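Local atomic coordinates of natural cytotoxicity triggering receptor 2 (Homo sapiens, PDB entry 1HKF), a protein that serves as a cytotoxicity-activating receptor of activated natural killer cells, which may help them lyse tumor cells more efficiently. Residues P35-S39 with L40-K44. Sequence-based numbering, arbitrary orientation.
Sequences PPTGS and LYEKK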
ATOM      1  N   PRO A  35       2.374 -18.047  11.812  1.00 34.31           N
ATOM      2  CA  PRO A  35       1.928 -18.606  13.095  1.00 34.53           C
ATOM      3  C   PRO A  35       2.927 -18.319  14.245  1.00 33.50           C
ATOM      4  O   PRO A  35       4.109 -18.060  14.008  1.00 32.81           O
ATOM      5  CB  PRO A  35       1.749 -20.102  12.779  1.00 33.71           C
ATOM      6  CG  PRO A  35       2.904 -20.364  11.862  1.00 34.20           C
ATOM      7  CD  PRO A  35       2.954 -19.099  10.959  1.00 33.32           C
ATOM      8  N   PRO A  36       2.460 -18.379  15.495  1.00 33.88           N
ATOM      9  CA  PRO A  36       3.259 -18.122  16.709  1.00 35.10           C
ATOM     10  C   PRO A  36       4.434 -19.053  17.005  1.00 35.98           C
ATOM     11  O   PRO A  36       4.322 -20.275  16.819  1.00 36.78           O
ATOM     12  CB  PRO A  36       2.235 -18.215  17.828  1.00 33.99           C
ATOM     13  CG  PRO A  36       0.915 -18.161  17.162  1.00 35.92           C
ATOM     14  CD  PRO A  36       1.121 -18.852  15.861  1.00 33.93           C
ATOM     15  N   THR A  37       5.566 -18.492  17.432  1.00 36.87           N
ATOM     16  CA  THR A  37       6.705 -19.333  17.840  1.00 38.91           C
ATOM     17  C   THR A  37       7.130 -19.016  19.280  1.00 39.99           C
ATOM     18  O   THR A  37       8.310 -19.000  19.606  1.00 42.90           O
ATOM     19  CB  THR A  37       7.927 -19.151  16.963  1.00 38.16           C
ATOM     20  OG1 THR A  37       8.314 -17.772  16.945  1.00 38.26           O
ATOM     21  CG2 THR A  37       7.642 -19.645  15.603  1.00 39.30           C
ATOM     22  N   GLY A  38       6.172 -18.734  20.141  1.00 42.22           N
ATOM     23  CA  GLY A  38       6.498 -18.439  21.530  1.00 44.39           C
ATOM     24  C   GLY A  38       7.360 -17.215  21.799  1.00 45.48           C
ATOM     25  O   GLY A  38       7.156 -16.123  21.244  1.00 44.70           O
ATOM     26  N   SER A  39       8.348 -17.422  22.662  1.00 45.67           N
ATOM     27  CA  SER A  39       9.280 -16.376  23.060  1.00 44.67           C
ATOM     28  C   SER A  39      10.403 -16.257  22.042  1.00 43.54           C
ATOM     29  O   SER A  39      11.281 -15.420  22.224  1.00 44.20           O
ATOM     30  CB  SER A  39       9.926 -16.732  24.391  1.00 45.75           C
ATOM     31  OG  SER A  39      10.951 -17.723  24.199  1.00 48.77           O
ATOM     32  N   LEU A  40      10.413 -17.108  21.009  1.00 41.37           N
ATOM     33  CA  LEU A  40      11.491 -17.070  20.017  1.00 40.07           C
ATOM     34  C   LEU A  40      11.204 -16.064  18.850  1.00 39.37           C
ATOM     35  O   LEU A  40      10.065 -16.005  18.331  1.00 38.42           O
ATOM     36  CB  LEU A  40      11.725 -18.486  19.489  1.00 40.10           C
ATOM     37  CG  LEU A  40      12.705 -19.308  20.332  1.00 41.09           C
ATOM     38  CD1 LEU A  40      13.039 -20.628  19.666  1.00 39.87           C
ATOM     39  CD2 LEU A  40      13.969 -18.513  20.481  1.00 41.62           C
ATOM     40  N   TYR A  41      12.214 -15.292  18.440  1.00 36.39           N
ATOM     41  CA  TYR A  41      11.990 -14.313  17.380  1.00 34.29           C
ATOM     42  C   TYR A  41      12.605 -14.648  16.045  1.00 33.26           C
ATOM     43  O   TYR A  41      13.809 -14.812  15.922  1.00 33.25           O
ATOM     44  CB  TYR A  41      12.458 -12.894  17.751  1.00 30.86           C
ATOM     45  CG  TYR A  41      12.084 -11.845  16.670  1.00 28.52           C
ATOM     46  CD1 TYR A  41      13.039 -11.337  15.786  1.00 29.62           C
ATOM     47  CD2 TYR A  41      10.769 -11.407  16.526  1.00 28.24           C
ATOM     48  CE1 TYR A  41      12.691 -10.420  14.789  1.00 27.96           C
ATOM     49  CE2 TYR A  41      10.401 -10.492  15.533  1.00 29.36           C
ATOM     50  CZ  TYR A  41      11.376 -10.009  14.678  1.00 26.83           C
ATOM     51  OH  TYR A  41      11.030  -9.115  13.735  1.00 26.99           O
ATOM     52  N   GLU A  42      11.755 -14.685  15.030  1.00 32.71           N
ATOM     53  CA  GLU A  42      12.183 -14.962  13.668  1.00 31.64           C
ATOM     54  C   GLU A  42      12.417 -13.675  12.864  1.00 31.42           C
ATOM     55  O   GLU A  42      11.494 -12.841  12.703  1.00 30.25           O
ATOM     56  CB  GLU A  42      11.124 -15.808  12.970  1.00 31.36           C
ATOM     57  CG  GLU A  42      10.890 -17.239  13.577  1.00 34.73           C
ATOM     58  CD  GLU A  42       9.880 -18.055  12.740  1.00 37.05           C
ATOM     59  OE1 GLU A  42       8.632 -17.799  12.815  1.00 38.00           O
ATOM     60  OE2 GLU A  42      10.335 -18.934  11.978  1.00 37.34           O
ATOM     61  N   LYS A  43      13.626 -13.487  12.360  1.00 30.44           N
ATOM     62  CA  LYS A  43      13.853 -12.316  11.537  1.00 32.54           C
ATOM     63  C   LYS A  43      12.934 -12.348  10.288  1.00 31.22           C
ATOM     64  O   LYS A  43      12.625 -13.422   9.752  1.00 29.27           O
ATOM     65  CB  LYS A  43      15.306 -12.250  11.130  1.00 34.81           C
ATOM     66  CG  LYS A  43      16.130 -12.054  12.361  1.00 38.48           C
ATOM     67  CD  LYS A  43      17.582 -11.907  12.039  1.00 41.61           C
ATOM     68  CE  LYS A  43      18.315 -11.581  13.344  1.00 43.00           C
ATOM     69  NZ  LYS A  43      19.709 -11.154  12.971  1.00 46.35           N
ATOM     70  N   LYS A  44      12.492 -11.176   9.840  1.00 28.59           N
ATOM     71  CA  LYS A  44      11.586 -11.091   8.676  1.00 26.22           C
ATOM     72  C   LYS A  44      12.373 -10.389   7.600  1.00 26.31           C
ATOM     73  O   LYS A  44      13.135  -9.450   7.901  1.00 28.07           O
ATOM     74  CB  LYS A  44      10.351 -10.290   9.082  1.00 25.04           C
ATOM     75  CG  LYS A  44       9.664 -10.779  10.408  1.00 20.58           C
ATOM     76  CD  LYS A  44       9.188 -12.229  10.267  1.00 23.52           C
ATOM     77  CE  LYS A  44       8.256 -12.655  11.393  1.00 20.90           C
ATOM     78  NZ  LYS A  44       8.886 -12.343  12.743  1.00 25.76           N
TER
HETATM   79  O   HOH W   1       6.163 -18.659  12.397  1.00 35.59           O
HETATM   80  O   HOH W   2       7.255 -16.328  14.523  1.00 34.91           O
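Thr37 and Leu40 face each other across a type II' beta turn, with Gly38 and Ser39 at its corners, the positive phi of Gly38 (62°) suiting the first corner of this turn type. Leu40 N donates to Thr37 O over 3.2 Å, closing the turn. A second bond runs beside it: Thr37 OG1 donates to Leu40 O at 2.8 Å, reaching the oxygen from above the carbonyl plane. With chi1 at 56°, the hydroxyl of Thr37 lies between its backbone N and carbonyl carbon, and the methyl CG2 turns beside the N to meet Glu42 OE1 at 3.5 Å. Two waters bridge the loop. One donates to Pro35 O and Glu42 OE1, the other to Thr37 OG1 and the same OE1, 2.6 Å from each water. OE2 bonds to Ser112 OG, so both carboxylate oxygens are engaged. Lys44 NZ donates in the carbonyl plane to Glu42 O at 2.7 Å and forms a salt bridge with Asp77, which also bonds Tyr41 OH. The turn is the exposed tip of the loop joining strands 28-33 and 43-49, placed like the first complementarity-determining loop of a V-set immunoglobulin domain, here the extracellular Ig domain of NKp44.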